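Long-range contacts in SusD homolog (Bacteroides thetaiotaomicron VPI-5482, PDB 3FDH), which probably binds glycans at the cell surface as a SusD/RagB-family lipoprotein, working with an outer-membrane transporter in nutrient uptake: residues Y324-A328 and I374-L379; A62-E66 and N453-K459. All coordinates share one frame. Numbering follows the deposited sequence.

Contact 1 (Y324-A328 and I374-L379)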
loop_
_atom_site.group_PDB
_atom_site.type_symbol
_atom_site.label_atom_id
_atom_site.label_comp_id
_atom_site.label_asym_id
_atom_site.label_seq_id
_atom_site.Cartn_x
_atom_site.Cartn_y
_atom_site.Cartn_z
ATOM N N TYR A 324 -12.357 -3.180 11.611
ATOM C CA TYR A 324 -12.988 -2.303 12.617
ATOM C C TYR A 324 -12.064 -1.216 13.175
ATOM O O TYR A 324 -12.363 -0.555 14.180
ATOM C CB TYR A 324 -13.601 -3.142 13.751
ATOM C CG TYR A 324 -14.952 -3.698 13.344
ATOM C CD1 TYR A 324 -16.058 -2.868 13.249
ATOM C CD2 TYR A 324 -15.115 -5.038 13.037
ATOM C CE1 TYR A 324 -17.282 -3.368 12.849
ATOM C CE2 TYR A 324 -16.324 -5.536 12.611
ATOM C CZ TYR A 324 -17.400 -4.697 12.512
ATOM O OH TYR A 324 -18.627 -5.217 12.131
ATOM N N ALA A 325 -10.927 -1.031 12.510
ATOM C CA ALA A 325 -9.887 -0.047 12.936
ATOM C C ALA A 325 -10.265 1.345 12.424
ATOM O O ALA A 325 -9.587 1.926 11.602
ATOM C CB ALA A 325 -8.492 -0.455 12.403
ATOM N N LYS A 326 -11.325 1.880 13.024
ATOM C CA LYS A 326 -11.989 3.079 12.537
ATOM C C LYS A 326 -11.114 4.309 12.327
ATOM O O LYS A 326 -11.274 5.049 11.330
ATOM C CB LYS A 326 -13.173 3.424 13.436
ATOM C CG LYS A 326 -14.043 4.545 12.893
ATOM C CD LYS A 326 -15.184 4.806 13.859
ATOM C CE LYS A 326 -16.155 5.845 13.326
ATOM N NZ LYS A 326 -17.394 5.965 14.175
ATOM N N THR A 327 -10.186 4.479 13.259
ATOM C CA THR A 327 -9.316 5.639 13.278
ATOM C C THR A 327 -7.853 5.310 13.076
ATOM O O THR A 327 -6.999 6.148 13.286
ATOM C CB THR A 327 -9.522 6.470 14.551
ATOM O OG1 THR A 327 -9.214 5.685 15.698
ATOM C CG2 THR A 327 -10.972 6.947 14.651
ATOM N N ALA A 328 -7.553 4.121 12.582
ATOM C CA ALA A 328 -6.154 3.807 12.299
ATOM C C ALA A 328 -5.648 4.722 11.189
ATOM O O ALA A 328 -6.369 4.971 10.202
ATOM C CB ALA A 328 -5.991 2.316 11.885
ATOM N N ILE A 374 -7.346 -0.308 18.422
ATOM C CA ILE A 374 -8.334 0.678 17.950
ATOM C C ILE A 374 -9.640 -0.064 17.663
ATOM O O ILE A 374 -10.748 0.380 18.007
ATOM C CB ILE A 374 -7.826 1.445 16.693
ATOM C CG1 ILE A 374 -6.762 2.487 17.117
ATOM C CG2 ILE A 374 -8.959 2.141 15.966
ATOM C CD1 ILE A 374 -5.995 3.103 15.908
ATOM N N ALA A 375 -9.485 -1.224 17.026
ATOM C CA ALA A 375 -10.636 -2.039 16.575
ATOM C C ALA A 375 -11.426 -2.612 17.737
ATOM O O ALA A 375 -12.651 -2.603 17.718
ATOM C CB ALA A 375 -10.205 -3.135 15.612
ATOM N N ILE A 376 -10.700 -3.088 18.742
ATOM C CA ILE A 376 -11.293 -3.631 19.965
ATOM C C ILE A 376 -12.060 -2.525 20.679
ATOM O O ILE A 376 -13.182 -2.728 21.136
ATOM C CB ILE A 376 -10.211 -4.285 20.889
ATOM C CG1 ILE A 376 -9.673 -5.562 20.219
ATOM C CG2 ILE A 376 -10.781 -4.580 22.293
ATOM C CD1 ILE A 376 -8.441 -6.141 20.871
ATOM N N LYS A 377 -11.469 -1.341 20.737
ATOM C CA LYS A 377 -12.109 -0.238 21.422
ATOM C C LYS A 377 -13.384 0.110 20.645
ATOM O O LYS A 377 -14.452 0.227 21.205
ATOM C CB LYS A 377 -11.174 0.978 21.566
ATOM C CG LYS A 377 -11.718 2.121 22.441
ATOM C CD LYS A 377 -10.977 3.423 22.150
ATOM C CE LYS A 377 -11.344 4.583 23.094
ATOM N NZ LYS A 377 -10.561 4.575 24.374
ATOM N N GLU A 378 -13.282 0.184 19.336
ATOM C CA GLU A 378 -14.435 0.543 18.505
ATOM C C GLU A 378 -15.606 -0.434 18.658
ATOM O O GLU A 378 -16.765 -0.017 18.773
ATOM C CB GLU A 378 -14.023 0.661 17.030
ATOM C CG GLU A 378 -15.186 0.818 16.064
ATOM C CD GLU A 378 -16.011 2.090 16.261
ATOM O OE1 GLU A 378 -15.599 3.034 16.979
ATOM O OE2 GLU A 378 -17.118 2.113 15.680
ATOM N N LEU A 379 -15.313 -1.727 18.658
ATOM C CA LEU A 379 -16.364 -2.762 18.817
ATOM C C LEU A 379 -17.032 -2.741 20.168
ATOM O O LEU A 379 -18.214 -3.028 20.297
ATOM C CB LEU A 379 -15.842 -4.177 18.534
ATOM C CG LEU A 379 -15.783 -4.523 17.047
ATOM C CD1 LEU A 379 -15.102 -5.879 16.848
ATOM C CD2 LEU A 379 -17.193 -4.554 16.499
HETATM O O HOH W 1 -16.252 5.740 16.703
HETATM O O HOH W 2 -18.976 3.788 14.774
#
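Ile-374 opens the last turn and a half of helix 354-379 and meets the loop 324-328 along most of its length. Its CG2 lies 3.9 Å from Ala-325 CA, 3.8 Å from Lys-326 N and 3.6 Å from Thr-327 OG1, while its CD1 reaches Ala-328 CA at 3.7 Å. The loop can wrap this one side chain because it bends twice: Ala-325 (phi/psi -83/70) is the centre of an inverse gamma turn, with a weak bond from Lys-326 N to Tyr-324 O (2.9 Å), and a type I turn follows, closed by Ala-328 N to Ala-325 O at 3.1 Å. Ala-375 and Ala-325 have the nearest CA atoms of the two segments, 4.2 Å apart. A methyl side chain permits this, and Ala-375 CA makes a CA-H...O contact with Tyr-324 O (3.3 Å, 157° at the hydrogen). The pairing thus seats an irregular loop on the C-terminal end of a long helix in the predominantly helical SusD-like fold, whose family belongs to the TPR clan. One turn after Ile-374, Glu-378 places CB 3.5 Å from Tyr-324 O. Its carboxylate stays beyond salt-bridge range of Lys-326, with OE2 4.1 Å from NZ; two waters bridge the charges instead, each 2.8 Å from Lys-326 NZ, one 2.8 Å from Glu-378 OE1 and the other 2.7 Å from Glu-378 OE2. The ammonium also bonds Ser-245 O. Leu-379 ends the segment with a CH-pi contact: CD2 sits 3.7 Å from the Tyr-324 ring centroid, 6° off the normal, and Tyr-255 meets the same ring edge-to-face.

Contact 2 (A62-E66 and N453-K459)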
loop_
_atom_site.group_PDB
_atom_site.type_symbol
_atom_site.label_atom_id
_atom_site.label_comp_id
_atom_site.label_asym_id
_atom_site.label_seq_id
_atom_site.Cartn_x
_atom_site.Cartn_y
_atom_site.Cartn_z
ATOM N N ALA A 62 -14.258 -10.408 -7.796
ATOM C CA ALA A 62 -12.800 -10.209 -7.910
ATOM C C ALA A 62 -12.119 -11.450 -7.321
ATOM O O ALA A 62 -11.186 -12.016 -7.879
ATOM C CB ALA A 62 -12.329 -8.923 -7.182
ATOM N N GLU A 63 -12.619 -11.890 -6.175
ATOM C CA GLU A 63 -12.057 -13.041 -5.506
ATOM C C GLU A 63 -12.072 -14.325 -6.349
ATOM O O GLU A 63 -11.115 -15.103 -6.359
ATOM C CB GLU A 63 -12.824 -13.266 -4.189
ATOM C CG GLU A 63 -12.206 -14.366 -3.269
ATOM C CD GLU A 63 -10.826 -14.004 -2.717
ATOM O OE1 GLU A 63 -10.608 -12.825 -2.316
ATOM O OE2 GLU A 63 -9.985 -14.932 -2.618
ATOM N N VAL A 64 -13.171 -14.540 -7.058
ATOM C CA VAL A 64 -13.363 -15.766 -7.833
ATOM C C VAL A 64 -12.925 -15.545 -9.250
ATOM O O VAL A 64 -13.034 -16.377 -10.108
ATOM C CB VAL A 64 -14.797 -16.320 -7.742
ATOM C CG1 VAL A 64 -15.100 -16.740 -6.286
ATOM C CG2 VAL A 64 -15.866 -15.335 -8.368
ATOM N N ARG A 65 -12.439 -14.348 -9.468
ATOM C CA ARG A 65 -11.915 -13.916 -10.777
ATOM C C ARG A 65 -12.904 -14.032 -11.888
ATOM O O ARG A 65 -12.568 -14.534 -12.970
ATOM C CB ARG A 65 -10.674 -14.712 -11.151
ATOM C CG ARG A 65 -9.579 -14.695 -10.140
ATOM C CD ARG A 65 -8.983 -13.331 -9.876
ATOM N NE ARG A 65 -7.780 -13.576 -9.115
ATOM C CZ ARG A 65 -7.641 -13.423 -7.808
ATOM N NH1 ARG A 65 -8.586 -12.861 -7.062
ATOM N NH2 ARG A 65 -6.501 -13.769 -7.261
ATOM N N GLU A 66 -14.132 -13.593 -11.641
ATOM C CA GLU A 66 -15.150 -13.595 -12.691
ATOM C C GLU A 66 -15.434 -12.178 -13.196
ATOM O O GLU A 66 -16.182 -11.418 -12.589
ATOM C CB GLU A 66 -16.403 -14.352 -12.214
ATOM C CG GLU A 66 -16.019 -15.793 -11.742
ATOM C CD GLU A 66 -17.141 -16.635 -11.079
ATOM O OE1 GLU A 66 -18.291 -16.160 -10.934
ATOM O OE2 GLU A 66 -16.834 -17.804 -10.697
ATOM N N ASN A 453 -5.373 -19.184 -4.000
ATOM C CA ASN A 453 -6.532 -19.048 -4.894
ATOM C C ASN A 453 -6.384 -19.968 -6.129
ATOM O O ASN A 453 -5.468 -19.787 -6.912
ATOM C CB ASN A 453 -6.669 -17.572 -5.318
ATOM C CG ASN A 453 -7.978 -17.271 -5.994
ATOM O OD1 ASN A 453 -8.495 -18.074 -6.779
ATOM N ND2 ASN A 453 -8.483 -16.047 -5.766
ATOM N N PRO A 454 -7.320 -20.911 -6.357
ATOM C CA PRO A 454 -7.102 -21.824 -7.481
ATOM C C PRO A 454 -7.240 -21.176 -8.810
ATOM O O PRO A 454 -6.814 -21.724 -9.826
ATOM C CB PRO A 454 -8.235 -22.841 -7.327
ATOM C CG PRO A 454 -8.725 -22.676 -5.943
ATOM C CD PRO A 454 -8.525 -21.268 -5.598
ATOM N N ASN A 455 -7.825 -19.989 -8.797
ATOM C CA ASN A 455 -8.107 -19.278 -10.051
ATOM C C ASN A 455 -6.872 -18.588 -10.598
ATOM O O ASN A 455 -6.845 -18.058 -11.717
ATOM C CB ASN A 455 -9.226 -18.270 -9.842
ATOM C CG ASN A 455 -10.529 -18.938 -9.467
ATOM O OD1 ASN A 455 -11.149 -19.594 -10.294
ATOM N ND2 ASN A 455 -10.972 -18.734 -8.216
ATOM N N ASN A 456 -5.833 -18.639 -9.801
ATOM C CA ASN A 456 -4.564 -18.004 -10.168
ATOM C C ASN A 456 -3.775 -18.767 -11.234
ATOM O O ASN A 456 -2.733 -18.287 -11.687
ATOM C CB ASN A 456 -3.684 -17.835 -8.925
ATOM C CG ASN A 456 -4.083 -16.666 -8.095
ATOM O OD1 ASN A 456 -4.910 -15.844 -8.490
ATOM N ND2 ASN A 456 -3.468 -16.552 -6.953
ATOM N N SER A 457 -4.296 -19.930 -11.633
ATOM C CA SER A 457 -3.642 -20.777 -12.627
ATOM C C SER A 457 -3.607 -20.025 -13.942
ATOM O O SER A 457 -2.619 -20.042 -14.671
ATOM C CB SER A 457 -4.365 -22.118 -12.794
ATOM O OG SER A 457 -5.739 -21.910 -13.090
ATOM N N SER A 458 -4.701 -19.320 -14.220
ATOM C CA SER A 458 -4.784 -18.493 -15.416
ATOM C C SER A 458 -5.332 -17.089 -15.174
ATOM O O SER A 458 -5.318 -16.264 -16.083
ATOM C CB SER A 458 -5.678 -19.156 -16.440
ATOM O OG SER A 458 -7.008 -19.239 -15.940
ATOM N N LYS A 459 -5.762 -16.796 -13.953
ATOM C CA LYS A 459 -6.363 -15.503 -13.653
ATOM C C LYS A 459 -5.811 -14.712 -12.486
ATOM O O LYS A 459 -6.556 -14.076 -11.744
ATOM C CB LYS A 459 -7.876 -15.625 -13.505
ATOM C CG LYS A 459 -8.512 -15.798 -14.882
ATOM C CD LYS A 459 -9.967 -15.964 -14.758
ATOM C CE LYS A 459 -10.594 -15.721 -16.055
ATOM N NZ LYS A 459 -12.053 -15.876 -15.838
HETATM O O HOH W 3 -7.927 -13.811 -4.220
HETATM O O HOH W 4 -4.648 -14.722 -4.965
#
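Direct hydrogen bonds dominate this contact, and three of the four that cross it involve Arg-65. Its NE donates to Lys-459 O (2.9 Å, 133°) and its NH2 to Asn-456 OD1 (2.9 Å, 144°), both acceptors near the guanidinium plane, while Lys-459 NZ returns a bond to Arg-65 O at 3.2 Å. In the fourth, Asn-453 ND2 donates to Glu-63 O (2.9 Å, 155°). Waters extend the network: one joins Glu-63 OE2, Arg-65 NH1 and Asn-453 ND2; a second accepts from Asn-456 ND2 (2.9 Å) and, weakly, from Arg-65 NH2 (3.1 Å). Glu-63 OE1 bonds Ser-47. Carbon contacts are few, Arg-65 CG meeting Asn-455 CB at 3.6 Å and Arg-65 CB meeting Lys-459 CB at 3.8 Å. Within the segments, Arg-65 NH1 bonds Ala-62 O (2.9 Å), and Asn-453 OD1 accepts from Asn-455 N (2.9 Å), a capping bond. Arg-65, at phi/psi 57/45, closes helix 57-63 in a Schellman motif, so a helix C-terminus is tied to the capped turn leading into the short, weakly bonded helix at about 456-459.

Overall arrangement
Along the chain, contact 1 is nested inside contact 2: residues 62-66 come first, then 324-328 and 374-379, then 453-459. The loop closed by contact 2 spans 386 intervening residues, against 45 for contact 1. The two centres are 31 Å apart and the nearest atoms about 17 Å, so they do not touch, and they share no helix or strand. The centres of contacts 1 and 2 lie 20 and 21 Å from the centre of the chain, and both contacts are partly buried. All four segments belong to the SusD-like region of the chain. Contact 2 joins early and late parts of the sequence, whereas contact 1 fastens a loop to helix 354-379 between them.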